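GGDEF and EAL domain-containing protein (Vibrio cholerae O1 str. 2010EL-1786, PDB 6PWK) binds the second messenger cyclic di-GMP and probably acts as a LapD-type receptor that controls large adhesins in biofilm formation. Local coordinates at residues A[386-392]-A[406-412]. Residues are numbered along the deposited sequence; the frame is centred on the assembly and turned at random.
Sequences TTIASRV and IEVFQGF. With C2E (9,9'-[(2R,3R,3aS,5S,7aR,9R,10R,10aS,12S,14aR)-3,5,10,12-tetrahydroxy-5,12-dioxidooctahydro-2H,7H-difuro[3,2-d:3',2'-j][1,3,7,9,2,8]tetraoxadiphosphacyclododecine-2,9-diyl]bis(2-amino-1,9-dihydro-6H-purin-6-one)), chain C.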
ATOM      1  N   THR A 386     -17.550 -17.660  22.767  1.00 83.02           N
ATOM      2  CA  THR A 386     -17.018 -18.992  23.019  1.00 83.66           C
ATOM      3  C   THR A 386     -15.496 -18.975  22.949  1.00 83.52           C
ATOM      4  O   THR A 386     -14.913 -18.425  22.011  1.00 90.14           O
ATOM      5  CB  THR A 386     -17.584 -19.982  22.001  1.00 80.11           C
ATOM      6  OG1 THR A 386     -19.015 -19.955  22.045  1.00 83.77           O
ATOM      7  CG2 THR A 386     -17.098 -21.389  22.297  1.00 74.56           C
ATOM      8  N   THR A 387     -14.849 -19.572  23.946  1.00 75.81           N
ATOM      9  CA  THR A 387     -13.401 -19.708  23.959  1.00 73.49           C
ATOM     10  C   THR A 387     -13.012 -21.118  23.540  1.00 66.64           C
ATOM     11  O   THR A 387     -13.635 -22.098  23.960  1.00 67.82           O
ATOM     12  CB  THR A 387     -12.822 -19.407  25.343  1.00 78.78           C
ATOM     13  OG1 THR A 387     -13.312 -20.367  26.286  1.00 91.29           O
ATOM     14  CG2 THR A 387     -13.214 -18.010  25.789  1.00 76.70           C
ATOM     15  N   ILE A 388     -11.979 -21.215  22.709  1.00 62.44           N
ATOM     16  CA  ILE A 388     -11.510 -22.487  22.174  1.00 63.13           C
ATOM     17  C   ILE A 388     -10.016 -22.595  22.444  1.00 64.90           C
ATOM     18  O   ILE A 388      -9.240 -21.738  22.004  1.00 54.40           O
ATOM     19  CB  ILE A 388     -11.795 -22.619  20.669  1.00 66.71           C
ATOM     20  CG1 ILE A 388     -13.289 -22.435  20.385  1.00 62.40           C
ATOM     21  CG2 ILE A 388     -11.294 -23.958  20.146  1.00 52.34           C
ATOM     22  CD1 ILE A 388     -13.653 -22.531  18.919  1.00 64.02           C
ATOM     23  N   ALA A 389      -9.615 -23.637  23.167  1.00 61.99           N
ATOM     24  CA  ALA A 389      -8.202 -23.936  23.334  1.00 55.56           C
ATOM     25  C   ALA A 389      -7.666 -24.611  22.079  1.00 57.04           C
ATOM     26  O   ALA A 389      -8.368 -25.375  21.412  1.00 58.37           O
ATOM     27  CB  ALA A 389      -7.975 -24.829  24.553  1.00 59.10           C
ATOM     28  N   SER A 390      -6.406 -24.325  21.761  1.00 58.32           N
ATOM     29  CA  SER A 390      -5.835 -24.681  20.471  1.00 59.03           C
ATOM     30  C   SER A 390      -4.616 -25.574  20.642  1.00 57.30           C
ATOM     31  O   SER A 390      -3.780 -25.343  21.523  1.00 56.39           O
ATOM     32  CB  SER A 390      -5.448 -23.421  19.681  1.00 55.88           C
ATOM     33  OG  SER A 390      -4.865 -23.749  18.432  1.00 62.51           O
ATOM     34  N   ARG A 391      -4.530 -26.596  19.785  1.00 61.01           N
ATOM     35  CA  ARG A 391      -3.355 -27.463  19.677  1.00 65.58           C
ATOM     36  C   ARG A 391      -3.047 -28.168  21.000  1.00 69.23           C
ATOM     37  O   ARG A 391      -1.905 -28.211  21.461  1.00 74.35           O
ATOM     38  CB  ARG A 391      -2.148 -26.674  19.159  1.00 67.08           C
ATOM     39  CG  ARG A 391      -2.104 -26.622  17.635  1.00 72.63           C
ATOM     40  CD  ARG A 391      -1.742 -25.263  17.054  1.00 63.91           C
ATOM     41  NE  ARG A 391      -0.307 -25.112  16.830  1.00 57.74           N
ATOM     42  CZ  ARG A 391       0.222 -24.363  15.867  1.00 57.18           C
ATOM     43  NH1 ARG A 391      -0.566 -23.703  15.030  1.00 52.04           N
ATOM     44  NH2 ARG A 391       1.537 -24.282  15.734  1.00 70.26           N
ATOM     45  N   VAL A 392      -4.087 -28.744  21.596  1.00 59.95           N
ATOM     46  CA  VAL A 392      -3.955 -29.487  22.846  1.00 64.51           C
ATOM     47  C   VAL A 392      -3.473 -30.897  22.523  1.00 69.69           C
ATOM     48  O   VAL A 392      -4.137 -31.638  21.789  1.00 67.56           O
ATOM     49  CB  VAL A 392      -5.284 -29.519  23.613  1.00 72.30           C
ATOM     50  CG1 VAL A 392      -5.065 -30.032  25.030  1.00 60.94           C
ATOM     51  CG2 VAL A 392      -5.923 -28.140  23.629  1.00 74.43           C
ATOM     52  N   ILE A 406     -12.314 -23.081  29.975  1.00119.61           N
ATOM     53  CA  ILE A 406     -12.361 -23.086  28.516  1.00100.19           C
ATOM     54  C   ILE A 406     -13.512 -23.979  28.073  1.00 98.50           C
ATOM     55  O   ILE A 406     -13.663 -25.104  28.563  1.00 98.20           O
ATOM     56  CB  ILE A 406     -11.025 -23.561  27.925  1.00 86.50           C
ATOM     57  CG1 ILE A 406      -9.868 -22.745  28.505  1.00 84.51           C
ATOM     58  CG2 ILE A 406     -11.042 -23.458  26.407  1.00 75.65           C
ATOM     59  CD1 ILE A 406      -9.987 -21.256  28.257  1.00 87.32           C
ATOM     60  N   GLU A 407     -14.330 -23.482  27.141  1.00 97.28           N
ATOM     61  CA  GLU A 407     -15.553 -24.192  26.781  1.00102.18           C
ATOM     62  C   GLU A 407     -15.272 -25.385  25.874  1.00 92.84           C
ATOM     63  O   GLU A 407     -15.689 -26.510  26.174  1.00102.27           O
ATOM     64  CB  GLU A 407     -16.545 -23.228  26.122  1.00107.89           C
ATOM     65  CG  GLU A 407     -17.259 -22.317  27.114  1.00113.55           C
ATOM     66  CD  GLU A 407     -18.438 -21.586  26.501  1.00112.37           C
ATOM     67  OE1 GLU A 407     -18.259 -20.927  25.456  1.00106.41           O
ATOM     68  OE2 GLU A 407     -19.550 -21.680  27.064  1.00115.45           O
ATOM     69  N   VAL A 408     -14.574 -25.164  24.760  1.00 83.79           N
ATOM     70  CA  VAL A 408     -14.316 -26.223  23.794  1.00 79.26           C
ATOM     71  C   VAL A 408     -12.813 -26.323  23.555  1.00 66.31           C
ATOM     72  O   VAL A 408     -12.066 -25.357  23.741  1.00 69.47           O
ATOM     73  CB  VAL A 408     -15.088 -25.995  22.467  1.00 61.39           C
ATOM     74  CG1 VAL A 408     -16.066 -24.841  22.608  1.00 62.35           C
ATOM     75  CG2 VAL A 408     -14.154 -25.765  21.297  1.00 58.09           C
ATOM     76  N   PHE A 409     -12.371 -27.518  23.157  1.00 65.39           N
ATOM     77  CA  PHE A 409     -10.957 -27.822  22.992  1.00 65.46           C
ATOM     78  C   PHE A 409     -10.710 -28.420  21.615  1.00 63.72           C
ATOM     79  O   PHE A 409     -11.596 -29.035  21.017  1.00 67.25           O
ATOM     80  CB  PHE A 409     -10.469 -28.793  24.079  1.00 61.21           C
ATOM     81  CG  PHE A 409     -10.785 -28.347  25.478  1.00 64.46           C
ATOM     82  CD1 PHE A 409     -12.031 -28.590  26.034  1.00 66.42           C
ATOM     83  CD2 PHE A 409      -9.835 -27.684  26.238  1.00 73.57           C
ATOM     84  CE1 PHE A 409     -12.325 -28.177  27.320  1.00 74.34           C
ATOM     85  CE2 PHE A 409     -10.123 -27.272  27.525  1.00 77.66           C
ATOM     86  CZ  PHE A 409     -11.369 -27.518  28.065  1.00 76.17           C
ATOM     87  N   GLN A 410      -9.486 -28.238  21.122  1.00 57.45           N
ATOM     88  CA  GLN A 410      -9.091 -28.723  19.808  1.00 60.15           C
ATOM     89  C   GLN A 410      -7.641 -29.174  19.864  1.00 56.87           C
ATOM     90  O   GLN A 410      -6.818 -28.555  20.543  1.00 60.61           O
ATOM     91  CB  GLN A 410      -9.276 -27.633  18.738  1.00 60.14           C
ATOM     92  CG  GLN A 410      -9.060 -28.106  17.307  1.00 62.04           C
ATOM     93  CD  GLN A 410      -9.269 -27.001  16.285  1.00 60.80           C
ATOM     94  OE1 GLN A 410      -9.773 -25.926  16.610  1.00 60.21           O
ATOM     95  NE2 GLN A 410      -8.878 -27.264  15.044  1.00 55.41           N
ATOM     96  N   GLY A 411      -7.333 -30.249  19.161  1.00 51.67           N
ATOM     97  CA  GLY A 411      -5.975 -30.755  19.129  1.00 62.12           C
ATOM     98  C   GLY A 411      -5.959 -32.259  18.944  1.00 71.92           C
ATOM     99  O   GLY A 411      -6.992 -32.905  18.780  1.00 73.34           O
ATOM    100  N   PHE A 412      -4.741 -32.807  18.984  1.00 52.57           N
ATOM    101  CA  PHE A 412      -4.554 -34.232  18.733  1.00 58.00           C
ATOM    102  C   PHE A 412      -5.090 -35.088  19.873  1.00 69.12           C
ATOM    103  O   PHE A 412      -5.478 -36.240  19.649  1.00 75.29           O
ATOM    104  CB  PHE A 412      -3.074 -34.531  18.491  1.00 54.15           C
ATOM    105  CG  PHE A 412      -2.531 -33.924  17.226  1.00 64.73           C
ATOM    106  CD1 PHE A 412      -3.363 -33.679  16.145  1.00 66.44           C
ATOM    107  CD2 PHE A 412      -1.189 -33.596  17.117  1.00 72.65           C
ATOM    108  CE1 PHE A 412      -2.867 -33.121  14.981  1.00 69.28           C
ATOM    109  CE2 PHE A 412      -0.687 -33.036  15.954  1.00 68.28           C
ATOM    110  CZ  PHE A 412      -1.528 -32.799  14.886  1.00 64.54           C
TER
HETATM  111  P1  C2E C 701      -3.385 -22.824  12.600  1.00 81.95           P
HETATM  112  O2P C2E C 701      -4.612 -21.956  12.523  1.00 58.71           O
HETATM  113  O1P C2E C 701      -2.858 -22.630  13.994  1.00 47.07           O
HETATM  114  O5' C2E C 701      -3.759 -24.415  12.514  1.00 75.93           O
HETATM  115  C5' C2E C 701      -3.285 -25.254  13.515  1.00 56.10           C
HETATM  116  C4' C2E C 701      -1.981 -25.902  12.973  1.00 61.16           C
HETATM  117  O4' C2E C 701      -1.415 -26.623  13.894  1.00 62.54           O
HETATM  118  C3' C2E C 701      -2.292 -26.916  11.857  1.00 57.48           C
HETATM  119  O3' C2E C 701      -1.126 -27.186  11.243  1.00 55.52           O
HETATM  120  C2' C2E C 701      -2.690 -28.142  12.692  1.00 54.65           C
HETATM  121  O2' C2E C 701      -2.633 -29.373  11.855  1.00 46.82           O
HETATM  122  C1' C2E C 701      -1.682 -28.168  13.517  1.00 59.59           C
HETATM  123  N9  C2E C 701      -1.781 -28.831  14.792  1.00 66.00           N
HETATM  124  C8  C2E C 701      -3.127 -28.972  14.862  1.00 64.72           C
HETATM  125  N7  C2E C 701      -3.393 -29.587  16.043  1.00 60.04           N
HETATM  126  C5  C2E C 701      -2.248 -29.805  16.680  1.00 61.91           C
HETATM  127  C6  C2E C 701      -1.875 -30.440  18.031  1.00 68.29           C
HETATM  128  O6  C2E C 701      -2.697 -30.880  18.762  1.00 76.06           O
HETATM  129  N1  C2E C 701      -0.501 -30.513  18.426  1.00 64.73           N
HETATM  130  C2  C2E C 701       0.551 -29.999  17.588  1.00 68.89           C
HETATM  131  N2  C2E C 701       1.967 -30.046  17.941  1.00 69.33           N
HETATM  132  N3  C2E C 701       0.163 -29.402  16.320  1.00 70.28           N
HETATM  133  C4  C2E C 701      -1.259 -29.324  15.898  1.00 64.85           C
HETATM  134  P11 C2E C 701      -1.215 -27.024   9.594  1.00 64.06           P
HETATM  135  O21 C2E C 701      -2.069 -28.004   8.834  1.00 63.23           O
HETATM  136  O11 C2E C 701       0.186 -27.232   9.077  1.00 49.51           O
HETATM  137  O5A C2E C 701      -1.609 -25.428   9.442  1.00 66.63           O
HETATM  138  C5A C2E C 701      -0.530 -24.582   9.731  1.00 54.78           C
HETATM  139  C4A C2E C 701      -0.909 -23.180   9.472  1.00 57.33           C
HETATM  140  O4A C2E C 701      -1.074 -23.002   8.189  1.00 61.56           O
HETATM  141  C3A C2E C 701      -2.377 -22.818  10.214  1.00 65.50           C
HETATM  142  O3A C2E C 701      -2.144 -22.332  11.618  1.00 73.53           O
HETATM  143  C2A C2E C 701      -2.883 -21.932   9.537  1.00 59.71           C
HETATM  144  O2A C2E C 701      -2.438 -20.581  10.032  1.00 56.78           O
HETATM  145  C1A C2E C 701      -2.349 -22.205   8.026  1.00 54.76           C
HETATM  146  N91 C2E C 701      -3.246 -22.865   7.333  1.00 48.05           N
HETATM  147  C81 C2E C 701      -3.521 -24.178   7.319  1.00 47.10           C
HETATM  148  N71 C2E C 701      -4.527 -24.344   6.438  1.00 39.76           N
HETATM  149  C51 C2E C 701      -4.850 -23.157   5.933  1.00 43.49           C
HETATM  150  C61 C2E C 701      -5.895 -22.728   4.910  1.00 45.00           C
HETATM  151  O61 C2E C 701      -6.587 -23.555   4.432  1.00 38.48           O
HETATM  152  N11 C2E C 701      -6.038 -21.355   4.536  1.00 53.92           N
HETATM  153  C21 C2E C 701      -5.189 -20.359   5.125  1.00 45.00           C
HETATM  154  N21 C2E C 701      -5.337 -18.963   4.741  1.00 58.25           N
HETATM  155  N31 C2E C 701      -4.190 -20.781   6.109  1.00 52.53           N
HETATM  156  C41 C2E C 701      -4.047 -22.217   6.492  1.00 44.20           C
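Strand 386-389 and the short strand at 408-409 pair in parallel, joined by helix 395-402 as a beta-alpha-beta unit of the EAL barrel. At the N-terminal end of strand 386-389, Thr386 CG2 packs on Val408 CG1 (3.6 Å). Thr387 contributes two weak hydrogen bonds, its OG1 accepting from Glu407 N (3.4 Å) and its O from Val408 N (3.3 Å). Ile388 turns to the same face as Val408, with Ile388 CG1 3.6 Å from Val408 CG2, and a CA-H...O contact joins Ile388 CA to Val408 O (3.3 Å). That carbonyl also receives the firmer bond from Ala389 N (3.0 Å), while Ala389 CB lies 3.8 Å from both Ile406 CG2 and Phe409 CD2, on the side covered by helix 395-402. Ala389 O accepts a weak hydrogen bond from Gln410 N (3.1 Å), and the two chains stay side by side as far as Val392. Arg391, in a left-handed backbone conformation, sends NH1 to C2E O1P (2.7 Å, weak) and makes a cation-pi contact with Tyr358. Val392 N then bonds Gln410 O (2.9 Å), and Val392 O sits 3.4 Å from Gly411 CA, where a CB would clash. Next to it, Phe412 N donates a hydrogen bond to C2E O6 (2.8 Å), and a face of the Phe412 ring lies against that guanine. The paired backbones thus set Arg391 and Phe412 N beside one ligand, holding phosphate and base at the C-terminal end of the parallel strands.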